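Local atomic coordinates of beta-galactosidase (Trichoderma reesei, PDB entry 3OG2), a protein that probably hydrolyses terminal non-reducing beta-D-galactose residues in beta-D-galactosides, as a glycoside hydrolase of family 35. Residues R39-R51 with F70-L82. Numbering follows the deposited sequence.
Sequences RVVIFSGEVHPFR and FNTVSFYVDWALL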
# COMPACT_ATOMS: atom_id res chain seq x y z
N ARG A 39 -18.42 -20.65 -6.27
CA ARG A 39 -16.96 -20.72 -6.17
C ARG A 39 -16.33 -19.47 -6.75
O ARG A 39 -16.79 -18.98 -7.81
CB ARG A 39 -16.40 -21.90 -6.97
CG ARG A 39 -16.66 -23.26 -6.33
CD ARG A 39 -15.78 -24.26 -7.09
NE ARG A 39 -15.96 -25.61 -6.54
CZ ARG A 39 -15.37 -26.08 -5.44
NH1 ARG A 39 -14.55 -25.27 -4.72
NH2 ARG A 39 -15.62 -27.34 -5.09
N VAL A 40 -15.26 -18.98 -6.14
CA VAL A 40 -14.61 -17.76 -6.63
C VAL A 40 -13.11 -17.90 -6.42
O VAL A 40 -12.67 -18.55 -5.46
CB VAL A 40 -15.22 -16.53 -5.96
CG1 VAL A 40 -15.10 -16.60 -4.42
CG2 VAL A 40 -14.60 -15.22 -6.46
N VAL A 41 -12.33 -17.29 -7.30
CA VAL A 41 -10.92 -17.04 -7.05
C VAL A 41 -10.88 -15.68 -6.37
O VAL A 41 -11.28 -14.67 -7.01
CB VAL A 41 -10.08 -17.04 -8.33
CG1 VAL A 41 -8.63 -16.60 -8.02
CG2 VAL A 41 -10.11 -18.38 -9.01
N ILE A 42 -10.48 -15.60 -5.11
CA ILE A 42 -10.31 -14.30 -4.44
C ILE A 42 -8.98 -13.71 -4.90
O ILE A 42 -7.91 -14.30 -4.69
CB ILE A 42 -10.35 -14.47 -2.92
CG1 ILE A 42 -11.73 -14.95 -2.45
CG2 ILE A 42 -9.89 -13.19 -2.23
CD1 ILE A 42 -12.83 -13.93 -2.74
N PHE A 43 -9.06 -12.58 -5.56
CA PHE A 43 -7.86 -11.88 -6.06
C PHE A 43 -7.99 -10.50 -5.43
O PHE A 43 -8.93 -9.76 -5.76
CB PHE A 43 -7.83 -11.86 -7.58
CG PHE A 43 -6.41 -11.75 -8.17
CD1 PHE A 43 -5.27 -11.41 -7.44
CD2 PHE A 43 -6.26 -12.00 -9.53
CE1 PHE A 43 -4.00 -11.29 -8.03
CE2 PHE A 43 -4.99 -11.89 -10.12
CZ PHE A 43 -3.86 -11.55 -9.40
N SER A 44 -7.10 -10.18 -4.51
CA SER A 44 -7.21 -9.07 -3.58
C SER A 44 -6.03 -8.15 -3.64
O SER A 44 -4.93 -8.63 -3.95
CB SER A 44 -7.32 -9.71 -2.17
OG SER A 44 -7.42 -8.70 -1.17
N GLY A 45 -6.28 -6.90 -3.31
CA GLY A 45 -5.19 -5.93 -3.24
C GLY A 45 -5.13 -5.32 -1.84
O GLY A 45 -6.19 -4.98 -1.31
N GLU A 46 -3.97 -5.06 -1.31
CA GLU A 46 -3.85 -4.46 0.00
C GLU A 46 -3.94 -2.92 -0.09
O GLU A 46 -3.24 -2.32 -0.92
CB GLU A 46 -2.47 -4.79 0.61
CG GLU A 46 -2.41 -4.43 2.07
CD GLU A 46 -2.90 -5.46 3.05
OE1 GLU A 46 -3.34 -6.58 2.66
OE2 GLU A 46 -2.86 -5.16 4.29
N VAL A 47 -4.78 -2.36 0.78
CA VAL A 47 -5.01 -0.91 0.92
C VAL A 47 -5.14 -0.60 2.40
O VAL A 47 -5.86 -1.32 3.07
CB VAL A 47 -6.28 -0.46 0.20
CG1 VAL A 47 -6.55 1.04 0.43
CG2 VAL A 47 -6.23 -0.79 -1.29
N HIS A 48 -4.47 0.43 2.88
CA HIS A 48 -4.53 0.73 4.32
C HIS A 48 -5.27 2.03 4.50
O HIS A 48 -4.78 3.07 4.11
CB HIS A 48 -3.15 0.86 4.92
CG HIS A 48 -2.41 -0.46 4.87
ND1 HIS A 48 -1.09 -0.57 5.08
CD2 HIS A 48 -2.94 -1.70 4.66
CE1 HIS A 48 -0.79 -1.89 4.97
NE2 HIS A 48 -1.88 -2.59 4.71
N PRO A 49 -6.50 2.01 5.04
CA PRO A 49 -7.33 3.23 5.08
C PRO A 49 -6.62 4.36 5.81
O PRO A 49 -6.79 5.53 5.44
CB PRO A 49 -8.61 2.80 5.78
CG PRO A 49 -8.36 1.46 6.36
CD PRO A 49 -7.23 0.83 5.56
N PHE A 50 -5.85 4.03 6.85
CA PHE A 50 -5.22 5.11 7.60
C PHE A 50 -4.07 5.78 6.88
O PHE A 50 -3.60 6.82 7.37
CB PHE A 50 -4.76 4.54 8.97
CG PHE A 50 -3.85 3.33 8.84
CD1 PHE A 50 -2.48 3.50 8.65
CD2 PHE A 50 -4.41 2.04 8.92
CE1 PHE A 50 -1.63 2.40 8.49
CE2 PHE A 50 -3.54 0.97 8.75
CZ PHE A 50 -2.18 1.12 8.52
N ARG A 51 -3.63 5.23 5.75
CA ARG A 51 -2.56 5.86 4.95
C ARG A 51 -3.12 6.78 3.85
O ARG A 51 -2.34 7.37 3.10
CB ARG A 51 -1.69 4.79 4.34
CG ARG A 51 -0.66 4.31 5.42
CD ARG A 51 0.10 3.08 4.98
NE ARG A 51 1.41 2.97 5.65
CZ ARG A 51 1.93 1.86 6.14
NH1 ARG A 51 1.29 0.69 6.18
NH2 ARG A 51 3.16 1.99 6.62
N PHE A 70 -9.83 -7.50 -9.88
CA PHE A 70 -9.85 -7.99 -8.47
C PHE A 70 -11.27 -7.93 -7.92
O PHE A 70 -12.08 -7.14 -8.39
CB PHE A 70 -8.97 -7.09 -7.64
CG PHE A 70 -7.45 -7.35 -7.82
CD1 PHE A 70 -6.92 -8.02 -8.93
CD2 PHE A 70 -6.60 -6.87 -6.83
CE1 PHE A 70 -5.55 -8.20 -9.01
CE2 PHE A 70 -5.19 -7.08 -6.89
CZ PHE A 70 -4.68 -7.75 -8.01
N ASN A 71 -11.50 -8.77 -6.88
CA ASN A 71 -12.83 -8.75 -6.24
C ASN A 71 -12.76 -8.36 -4.79
O ASN A 71 -13.82 -8.19 -4.16
CB ASN A 71 -13.56 -10.10 -6.39
CG ASN A 71 -12.63 -11.26 -6.10
OD1 ASN A 71 -11.76 -11.21 -5.24
ND2 ASN A 71 -12.80 -12.31 -6.91
N THR A 72 -11.54 -8.15 -4.26
CA THR A 72 -11.34 -8.02 -2.81
C THR A 72 -10.24 -7.01 -2.53
O THR A 72 -9.33 -6.83 -3.34
CB THR A 72 -11.02 -9.39 -2.23
OG1 THR A 72 -12.07 -10.33 -2.53
CG2 THR A 72 -10.82 -9.39 -0.72
N VAL A 73 -10.36 -6.39 -1.38
CA VAL A 73 -9.29 -5.59 -0.80
C VAL A 73 -9.05 -6.12 0.62
O VAL A 73 -9.99 -6.42 1.35
CB VAL A 73 -9.68 -4.09 -0.80
CG1 VAL A 73 -8.88 -3.26 0.21
CG2 VAL A 73 -9.42 -3.58 -2.24
N SER A 74 -7.76 -6.17 0.95
CA SER A 74 -7.32 -6.49 2.30
C SER A 74 -6.81 -5.25 2.99
O SER A 74 -6.10 -4.48 2.37
CB SER A 74 -6.20 -7.54 2.15
OG SER A 74 -5.57 -7.81 3.40
N PHE A 75 -7.19 -5.06 4.27
CA PHE A 75 -6.78 -3.83 4.94
C PHE A 75 -6.38 -4.11 6.37
O PHE A 75 -6.97 -4.95 7.05
CB PHE A 75 -7.88 -2.79 4.91
CG PHE A 75 -9.12 -3.11 5.74
CD1 PHE A 75 -10.13 -3.96 5.26
CD2 PHE A 75 -9.26 -2.56 7.02
CE1 PHE A 75 -11.27 -4.21 6.05
CE2 PHE A 75 -10.41 -2.81 7.78
CZ PHE A 75 -11.40 -3.63 7.29
N TYR A 76 -5.40 -3.33 6.84
CA TYR A 76 -5.05 -3.28 8.25
C TYR A 76 -5.85 -2.16 8.92
O TYR A 76 -6.25 -1.18 8.25
CB TYR A 76 -3.56 -2.99 8.43
CG TYR A 76 -2.63 -4.17 8.26
CD1 TYR A 76 -2.88 -5.44 8.83
CD2 TYR A 76 -1.41 -3.94 7.60
CE1 TYR A 76 -1.94 -6.47 8.66
CE2 TYR A 76 -0.49 -4.96 7.45
CZ TYR A 76 -0.77 -6.21 7.98
OH TYR A 76 0.17 -7.19 7.79
N VAL A 77 -5.96 -2.29 10.24
CA VAL A 77 -6.36 -1.16 11.11
C VAL A 77 -5.20 -0.91 12.06
O VAL A 77 -4.63 -1.90 12.57
CB VAL A 77 -7.64 -1.46 11.89
CG1 VAL A 77 -8.02 -0.22 12.71
CG2 VAL A 77 -8.76 -1.92 10.99
N ASP A 78 -4.83 0.35 12.27
CA ASP A 78 -3.69 0.69 13.12
C ASP A 78 -4.18 1.14 14.48
O ASP A 78 -4.69 2.27 14.66
CB ASP A 78 -2.89 1.80 12.40
CG ASP A 78 -1.65 2.19 13.12
OD1 ASP A 78 -1.34 1.73 14.24
OD2 ASP A 78 -0.87 3.03 12.53
N TRP A 79 -4.01 0.26 15.47
CA TRP A 79 -4.49 0.51 16.84
C TRP A 79 -3.92 1.82 17.37
O TRP A 79 -4.65 2.58 18.05
CB TRP A 79 -4.05 -0.71 17.68
CG TRP A 79 -4.32 -0.67 19.14
CD1 TRP A 79 -5.13 0.19 19.89
CD2 TRP A 79 -3.74 -1.58 20.10
NE1 TRP A 79 -5.07 -0.15 21.21
CE2 TRP A 79 -4.23 -1.23 21.37
CE3 TRP A 79 -2.86 -2.64 19.99
CZ2 TRP A 79 -3.86 -1.91 22.52
CZ3 TRP A 79 -2.49 -3.33 21.11
CH2 TRP A 79 -2.99 -2.95 22.37
N ALA A 80 -2.66 2.11 17.12
CA ALA A 80 -1.99 3.29 17.69
C ALA A 80 -2.73 4.59 17.30
O ALA A 80 -2.63 5.57 18.04
CB ALA A 80 -0.55 3.38 17.20
N LEU A 81 -3.46 4.59 16.17
CA LEU A 81 -4.22 5.81 15.80
C LEU A 81 -5.58 5.89 16.46
O LEU A 81 -6.13 7.00 16.51
CB LEU A 81 -4.39 5.83 14.26
CG LEU A 81 -3.04 6.06 13.51
CD1 LEU A 81 -3.29 5.83 12.02
CD2 LEU A 81 -2.52 7.46 13.78
N LEU A 82 -6.11 4.72 16.90
CA LEU A 82 -7.49 4.69 17.40
C LEU A 82 -7.58 4.63 18.89
O LEU A 82 -8.68 4.81 19.44
CB LEU A 82 -8.20 3.46 16.81
CG LEU A 82 -8.14 3.38 15.29
CD1 LEU A 82 -9.09 2.28 14.81
CD2 LEU A 82 -8.51 4.70 14.61
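A chi1 of 44° sets Asn71 CG between its own N and carbonyl carbon, and the carboxamide faces the backbone from Val41 to Phe43. Glu46 leaves its backbone with CG anti to N (chi1 -168°), then bends at chi2 (87°), which brings its carboxylate beside Ser74. Asn71 ND2 donates to Val41 O at 2.8 Å, almost straight and in the amide plane. Asn71 OD1 accepts from Phe43 N at 3.0 Å on one face of the amide and from Thr72 OG1 on the other, so the amide is fixed on both ends. The Phe43 and Phe70 rings form an offset stack, with centroids 4.3 Å apart. Parallel strand bonds then run from Gly45 N to Thr72 O, Ser74 N to Gly45 O and Val47 N to Ser74 O. Ser74 OG reaches Glu46 OE1 at 2.7 Å from above the carboxylate plane. Glu46 OE2 takes His48 NE2 in the histidine ring plane and also pairs with Arg114, which probably favours a charged carboxylate. Glu46 OE2 lies over one face of the Tyr76 ring, toward its rim, 3.8 Å from Tyr76 CD2. Farther on, Asp78 CB sits over the centre of the Phe50 ring. Tyr76 binds beta-D-galactose, and its OH hydrogen-bonds Asn179 OD1, of another galactose-binding residue. Strands 38-47 and 72-76, joined through helix 58-66, make a beta-alpha-beta unit of the TIM barrel, with the galactose site at their C-terminal ends.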